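Local coordinates for protein maquette-3 (Escherichia coli, PDB 6Z0C) that is an artificial four-helix bundle, modelled in silico, that probably serves to test how buried charged networks can be built into a designed hydrophobic core, at residues A[6-20]-A[179-193]. Sequence-based numbering, arbitrary orientation.
Sequences LRQEFQQLIQEFQQL and AQQLVQKLQQTGQKL
Glu-9 and Lys-192 form the salt bridge of this contact, NZ meeting OE1 at 2.8 Å on the syn lone pair, the side of OE2. With CG anti to the backbone N (chi1 -179°) and the chain extended beyond it, Glu-9 reaches across to the other helix, where the lysine meets it at about a right angle. The same OE1 lies 3.0 Å from Thr-189 OG1, a hydroxyl also 3.1 Å from Lys-185 O one turn back, and its single proton may serve either acceptor. Were Glu-9 replaced by alanine, the Lys-192 ammonium would probably lose its carboxylate mate across the contact, and Thr-189 OG1 the nearby carboxylate oxygen. Threonine suits this buried site, for its CG2 packs against Phe-10 CB while its hydroxyl faces the carboxylate.

The two helices, 4-48 and 152-194, are antiparallel neighbours in a four-helix bundle; the axes of segments 6-20 and 179-193 approach to 9.9 Å, with their directions 157° apart. Knobs-into-holes packing joins them: Leu-13 sits among Leu-182, Lys-185, Leu-186 and Thr-189, and Leu-186 returns the fit among Phe-10, Leu-13, Ile-14 and Phe-17.

Branched leucines can touch two neighbours at once. Leu-186 puts CD2 3.5 Å from Leu-13 CB and CD1 at the edge of the Phe-17 ring, 3.6 Å from Phe-17 CD1, while Leu-182 CB lies over a face of that ring. Phe-10, broad enough to span helices, also touches Phe-111 of helix 105-144. Toward the potassium-bearing end, Leu-6 CD2 meets Leu-193 CD2 at 3.7 Å.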
loop_
_atom_site.group_PDB
_atom_site.type_symbol
_atom_site.label_atom_id
_atom_site.label_comp_id
_atom_site.label_asym_id
_atom_site.label_seq_id
_atom_site.Cartn_x
_atom_site.Cartn_y
_atom_site.Cartn_z
ATOM N N LEU A 6 1.645 -23.593 -17.824
ATOM C CA LEU A 6 1.383 -23.417 -16.370
ATOM C C LEU A 6 2.574 -22.710 -15.712
ATOM O O LEU A 6 2.342 -21.774 -14.926
ATOM C CB LEU A 6 1.100 -24.773 -15.719
ATOM C CG LEU A 6 0.738 -24.719 -14.235
ATOM C CD1 LEU A 6 -0.453 -23.801 -13.984
ATOM C CD2 LEU A 6 0.461 -26.116 -13.701
ATOM N N ARG A 7 3.806 -23.125 -16.021
ATOM C CA ARG A 7 5.026 -22.441 -15.522
ATOM C C ARG A 7 4.957 -20.959 -15.922
ATOM O O ARG A 7 5.174 -20.102 -15.046
ATOM C CB ARG A 7 6.294 -23.108 -16.065
ATOM C CG ARG A 7 7.578 -22.448 -15.583
ATOM C CD ARG A 7 8.819 -22.931 -16.308
ATOM N NE ARG A 7 10.000 -22.247 -15.793
ATOM C CZ ARG A 7 10.353 -20.998 -16.090
ATOM N NH1 ARG A 7 11.438 -20.475 -15.547
ATOM N NH2 ARG A 7 9.629 -20.270 -16.922
ATOM N N GLN A 8 4.665 -20.676 -17.196
ATOM C CA GLN A 8 4.598 -19.301 -17.763
ATOM C C GLN A 8 3.489 -18.499 -17.070
ATOM O O GLN A 8 3.707 -17.304 -16.794
ATOM C CB GLN A 8 4.372 -19.360 -19.277
ATOM C CG GLN A 8 4.247 -17.995 -19.948
ATOM C CD GLN A 8 5.450 -17.110 -19.734
ATOM O OE1 GLN A 8 6.484 -17.540 -19.229
ATOM N NE2 GLN A 8 5.325 -15.851 -20.123
ATOM N N GLU A 9 2.340 -19.130 -16.818
ATOM C CA GLU A 9 1.197 -18.511 -16.096
ATOM C C GLU A 9 1.685 -18.038 -14.723
ATOM O O GLU A 9 1.435 -16.872 -14.379
ATOM C CB GLU A 9 0.048 -19.514 -15.984
ATOM C CG GLU A 9 -1.180 -18.980 -15.273
ATOM C CD GLU A 9 -2.342 -19.956 -15.308
ATOM O OE1 GLU A 9 -2.816 -20.355 -14.229
ATOM O OE2 GLU A 9 -2.754 -20.331 -16.419
ATOM N N PHE A 10 2.385 -18.908 -13.987
ATOM C CA PHE A 10 2.939 -18.617 -12.640
ATOM C C PHE A 10 3.956 -17.470 -12.720
ATOM O O PHE A 10 3.848 -16.492 -11.943
ATOM C CB PHE A 10 3.582 -19.867 -12.042
ATOM C CG PHE A 10 4.139 -19.646 -10.664
ATOM C CD1 PHE A 10 3.301 -19.609 -9.562
ATOM C CD2 PHE A 10 5.497 -19.440 -10.475
ATOM C CE1 PHE A 10 3.811 -19.385 -8.293
ATOM C CE2 PHE A 10 6.005 -19.223 -9.206
ATOM C CZ PHE A 10 5.164 -19.202 -8.117
ATOM N N GLN A 11 4.922 -17.591 -13.631
ATOM C CA GLN A 11 6.047 -16.627 -13.779
ATOM C C GLN A 11 5.491 -15.245 -14.144
ATOM O O GLN A 11 5.992 -14.260 -13.581
ATOM C CB GLN A 11 7.053 -17.146 -14.807
ATOM C CG GLN A 11 7.846 -18.346 -14.308
ATOM C CD GLN A 11 8.789 -17.971 -13.192
ATOM O OE1 GLN A 11 8.488 -18.138 -12.013
ATOM N NE2 GLN A 11 9.934 -17.426 -13.563
ATOM N N GLN A 12 4.483 -15.185 -15.022
ATOM C CA GLN A 12 3.813 -13.924 -15.444
ATOM C C GLN A 12 3.188 -13.239 -14.220
ATOM O O GLN A 12 3.339 -12.007 -14.095
ATOM C CB GLN A 12 2.769 -14.197 -16.530
ATOM C CG GLN A 12 3.355 -14.257 -17.934
ATOM C CD GLN A 12 3.594 -12.891 -18.534
ATOM O OE1 GLN A 12 4.717 -12.537 -18.885
ATOM N NE2 GLN A 12 2.532 -12.113 -18.664
ATOM N N LEU A 13 2.532 -14.005 -13.342
ATOM C CA LEU A 13 1.877 -13.480 -12.113
ATOM C C LEU A 13 2.945 -12.962 -11.148
ATOM O O LEU A 13 2.727 -11.894 -10.571
ATOM C CB LEU A 13 1.030 -14.570 -11.450
ATOM C CG LEU A 13 -0.235 -14.984 -12.198
ATOM C CD1 LEU A 13 -0.894 -16.161 -11.502
ATOM C CD2 LEU A 13 -1.211 -13.823 -12.334
ATOM N N ILE A 14 4.052 -13.692 -10.975
ATOM C CA ILE A 14 5.175 -13.256 -10.092
ATOM C C ILE A 14 5.689 -11.910 -10.617
ATOM O O ILE A 14 5.862 -10.984 -9.796
ATOM C CB ILE A 14 6.297 -14.316 -10.017
ATOM C CG1 ILE A 14 5.822 -15.618 -9.363
ATOM C CG2 ILE A 14 7.528 -13.751 -9.321
ATOM C CD1 ILE A 14 5.529 -15.510 -7.884
ATOM N N GLN A 15 5.905 -11.800 -11.932
ATOM C CA GLN A 15 6.486 -10.587 -12.571
ATOM C C GLN A 15 5.512 -9.415 -12.405
ATOM O O GLN A 15 5.965 -8.324 -12.014
ATOM C CB GLN A 15 6.808 -10.841 -14.045
ATOM C CG GLN A 15 7.459 -9.652 -14.748
ATOM C CD GLN A 15 8.764 -9.213 -14.124
ATOM O OE1 GLN A 15 8.798 -8.638 -13.037
ATOM N NE2 GLN A 15 9.857 -9.453 -14.830
ATOM N N GLU A 16 4.226 -9.642 -12.690
ATOM C CA GLU A 16 3.139 -8.636 -12.551
ATOM C C GLU A 16 3.114 -8.110 -11.109
ATOM O O GLU A 16 3.055 -6.879 -10.927
ATOM C CB GLU A 16 1.799 -9.249 -12.961
ATOM C CG GLU A 16 0.703 -8.224 -13.157
ATOM C CD GLU A 16 -0.641 -8.791 -13.588
ATOM O OE1 GLU A 16 -1.645 -8.082 -13.421
ATOM O OE2 GLU A 16 -0.680 -9.936 -14.088
ATOM N N PHE A 17 3.182 -9.007 -10.126
ATOM C CA PHE A 17 3.169 -8.679 -8.677
ATOM C C PHE A 17 4.451 -7.916 -8.307
ATOM O O PHE A 17 4.351 -6.930 -7.557
ATOM C CB PHE A 17 2.998 -9.952 -7.843
ATOM C CG PHE A 17 2.400 -9.766 -6.469
ATOM C CD1 PHE A 17 1.870 -10.852 -5.792
ATOM C CD2 PHE A 17 2.356 -8.525 -5.848
ATOM C CE1 PHE A 17 1.324 -10.704 -4.527
ATOM C CE2 PHE A 17 1.811 -8.380 -4.583
ATOM C CZ PHE A 17 1.297 -9.470 -3.926
ATOM N N GLN A 18 5.614 -8.355 -8.799
ATOM C CA GLN A 18 6.913 -7.665 -8.557
ATOM C C GLN A 18 6.793 -6.223 -9.061
ATOM O O GLN A 18 7.134 -5.304 -8.297
ATOM C CB GLN A 18 8.079 -8.399 -9.226
ATOM C CG GLN A 18 8.533 -9.642 -8.471
ATOM C CD GLN A 18 9.551 -10.460 -9.229
ATOM O OE1 GLN A 18 9.651 -10.393 -10.454
ATOM N NE2 GLN A 18 10.316 -11.257 -8.501
ATOM N N GLN A 19 6.294 -6.041 -10.287
ATOM C CA GLN A 19 6.104 -4.704 -10.913
ATOM C C GLN A 19 5.103 -3.890 -10.083
ATOM O O GLN A 19 5.337 -2.686 -9.899
ATOM C CB GLN A 19 5.653 -4.836 -12.369
ATOM C CG GLN A 19 6.763 -5.312 -13.297
ATOM C CD GLN A 19 6.406 -5.185 -14.757
ATOM O OE1 GLN A 19 5.606 -4.338 -15.152
ATOM N NE2 GLN A 19 7.012 -6.028 -15.579
ATOM N N LEU A 20 4.037 -4.521 -9.582
ATOM C CA LEU A 20 2.996 -3.828 -8.782
ATOM C C LEU A 20 3.611 -3.315 -7.474
ATOM O O LEU A 20 3.338 -2.162 -7.111
ATOM C CB LEU A 20 1.824 -4.778 -8.519
ATOM C CG LEU A 20 0.674 -4.198 -7.701
ATOM C CD1 LEU A 20 0.150 -2.912 -8.325
ATOM C CD2 LEU A 20 -0.446 -5.220 -7.560
ATOM N N ALA A 179 -3.129 -6.080 -5.729
ATOM C CA ALA A 179 -2.163 -7.020 -5.118
ATOM C C ALA A 179 -2.930 -8.203 -4.512
ATOM O O ALA A 179 -2.481 -9.352 -4.684
ATOM C CB ALA A 179 -1.315 -6.311 -4.091
ATOM N N GLN A 180 -4.061 -7.939 -3.851
ATOM C CA GLN A 180 -4.879 -9.000 -3.202
ATOM C C GLN A 180 -5.497 -9.899 -4.284
ATOM O O GLN A 180 -5.592 -11.112 -4.036
ATOM C CB GLN A 180 -5.886 -8.381 -2.232
ATOM C CG GLN A 180 -5.211 -7.815 -0.989
ATOM C CD GLN A 180 -6.174 -7.155 -0.034
ATOM O OE1 GLN A 180 -6.959 -7.818 0.638
ATOM N NE2 GLN A 180 -6.107 -5.836 0.046
ATOM N N GLN A 181 -5.838 -9.349 -5.456
ATOM C CA GLN A 181 -6.272 -10.141 -6.642
ATOM C C GLN A 181 -5.147 -11.080 -7.084
ATOM O O GLN A 181 -5.434 -12.247 -7.384
ATOM C CB GLN A 181 -6.612 -9.264 -7.847
ATOM C CG GLN A 181 -8.022 -8.714 -7.847
ATOM C CD GLN A 181 -8.239 -7.818 -9.042
ATOM O OE1 GLN A 181 -8.066 -6.606 -8.963
ATOM N NE2 GLN A 181 -8.583 -8.414 -10.171
ATOM N N LEU A 182 -3.919 -10.567 -7.173
ATOM C CA LEU A 182 -2.754 -11.350 -7.657
ATOM C C LEU A 182 -2.460 -12.490 -6.676
ATOM O O LEU A 182 -2.084 -13.572 -7.153
ATOM C CB LEU A 182 -1.540 -10.434 -7.832
ATOM C CG LEU A 182 -1.598 -9.493 -9.035
ATOM C CD1 LEU A 182 -0.331 -8.655 -9.119
ATOM C CD2 LEU A 182 -1.806 -10.264 -10.331
ATOM N N VAL A 183 -2.628 -12.263 -5.369
ATOM C CA VAL A 183 -2.437 -13.320 -4.330
ATOM C C VAL A 183 -3.403 -14.470 -4.632
ATOM O O VAL A 183 -2.968 -15.628 -4.599
ATOM C CB VAL A 183 -2.637 -12.789 -2.897
ATOM C CG1 VAL A 183 -2.804 -13.929 -1.896
ATOM C CG2 VAL A 183 -1.500 -11.875 -2.476
ATOM N N GLN A 184 -4.671 -14.161 -4.909
ATOM C CA GLN A 184 -5.710 -15.181 -5.210
ATOM C C GLN A 184 -5.349 -15.926 -6.501
ATOM O O GLN A 184 -5.463 -17.164 -6.508
ATOM C CB GLN A 184 -7.094 -14.533 -5.290
ATOM C CG GLN A 184 -7.592 -14.011 -3.952
ATOM C CD GLN A 184 -7.542 -15.055 -2.863
ATOM O OE1 GLN A 184 -7.842 -16.227 -3.083
ATOM N NE2 GLN A 184 -7.148 -14.636 -1.673
ATOM N N LYS A 185 -4.927 -15.210 -7.550
ATOM C CA LYS A 185 -4.506 -15.826 -8.838
ATOM C C LYS A 185 -3.305 -16.749 -8.603
ATOM O O LYS A 185 -3.294 -17.853 -9.172
ATOM C CB LYS A 185 -4.162 -14.762 -9.881
ATOM C CG LYS A 185 -5.341 -13.929 -10.354
ATOM C CD LYS A 185 -4.999 -13.031 -11.524
ATOM C CE LYS A 185 -6.189 -12.260 -12.052
ATOM N NZ LYS A 185 -7.250 -13.164 -12.556
ATOM N N LEU A 186 -2.329 -16.320 -7.798
ATOM C CA LEU A 186 -1.132 -17.146 -7.487
ATOM C C LEU A 186 -1.569 -18.414 -6.738
ATOM O O LEU A 186 -1.045 -19.485 -7.067
ATOM C CB LEU A 186 -0.119 -16.313 -6.696
ATOM C CG LEU A 186 0.725 -15.368 -7.552
ATOM C CD1 LEU A 186 1.433 -14.329 -6.697
ATOM C CD2 LEU A 186 1.734 -16.145 -8.382
ATOM N N GLN A 187 -2.522 -18.303 -5.806
ATOM C CA GLN A 187 -3.084 -19.458 -5.048
ATOM C C GLN A 187 -3.799 -20.412 -6.019
ATOM O O GLN A 187 -3.679 -21.634 -5.833
ATOM C CB GLN A 187 -4.034 -18.983 -3.945
ATOM C CG GLN A 187 -3.332 -18.346 -2.753
ATOM C CD GLN A 187 -3.064 -19.314 -1.626
ATOM O OE1 GLN A 187 -2.752 -20.488 -1.837
ATOM N NE2 GLN A 187 -3.174 -18.822 -0.404
ATOM N N GLN A 188 -4.523 -19.877 -7.009
ATOM C CA GLN A 188 -5.225 -20.677 -8.052
ATOM C C GLN A 188 -4.191 -21.399 -8.929
ATOM O O GLN A 188 -4.379 -22.599 -9.204
ATOM C CB GLN A 188 -6.136 -19.793 -8.905
ATOM C CG GLN A 188 -7.414 -19.377 -8.193
ATOM C CD GLN A 188 -8.257 -18.446 -9.026
ATOM O OE1 GLN A 188 -7.746 -17.635 -9.794
ATOM N NE2 GLN A 188 -9.568 -18.555 -8.876
ATOM N N THR A 189 -3.141 -20.695 -9.361
ATOM C CA THR A 189 -2.056 -21.265 -10.204
ATOM C C THR A 189 -1.269 -22.274 -9.364
ATOM O O THR A 189 -0.931 -23.346 -9.901
ATOM C CB THR A 189 -1.166 -20.171 -10.805
ATOM O OG1 THR A 189 -2.008 -19.310 -11.574
ATOM C CG2 THR A 189 -0.074 -20.725 -11.690
ATOM N N GLY A 190 -1.002 -21.943 -8.097
ATOM C CA GLY A 190 -0.368 -22.851 -7.122
ATOM C C GLY A 190 -1.104 -24.177 -7.053
ATOM O O GLY A 190 -0.459 -25.223 -7.198
ATOM N N GLN A 191 -2.424 -24.131 -6.872
ATOM C CA GLN A 191 -3.289 -25.337 -6.792
ATOM C C GLN A 191 -3.096 -26.195 -8.048
ATOM O O GLN A 191 -3.013 -27.430 -7.904
ATOM C CB GLN A 191 -4.748 -24.927 -6.596
ATOM C CG GLN A 191 -5.707 -26.104 -6.619
ATOM C CD GLN A 191 -7.071 -25.725 -6.100
ATOM O OE1 GLN A 191 -7.207 -25.154 -5.021
ATOM N NE2 GLN A 191 -8.095 -26.043 -6.873
ATOM N N LYS A 192 -3.010 -25.576 -9.231
ATOM C CA LYS A 192 -2.785 -26.301 -10.511
ATOM C C LYS A 192 -1.410 -26.984 -10.480
ATOM O O LYS A 192 -1.285 -28.057 -11.080
ATOM C CB LYS A 192 -2.890 -25.361 -11.715
ATOM C CG LYS A 192 -4.288 -24.860 -12.037
ATOM C CD LYS A 192 -4.346 -24.131 -13.362
ATOM C CE LYS A 192 -5.146 -22.850 -13.304
ATOM N NZ LYS A 192 -5.040 -22.092 -14.572
ATOM N N LEU A 193 -0.427 -26.384 -9.801
ATOM C CA LEU A 193 0.961 -26.912 -9.720
ATOM C C LEU A 193 1.031 -28.144 -8.804
ATOM O O LEU A 193 1.803 -29.059 -9.147
ATOM C CB LEU A 193 1.909 -25.803 -9.248
ATOM C CG LEU A 193 2.300 -24.784 -10.318
ATOM C CD1 LEU A 193 2.995 -23.581 -9.694
ATOM C CD2 LEU A 193 3.189 -25.421 -11.376
#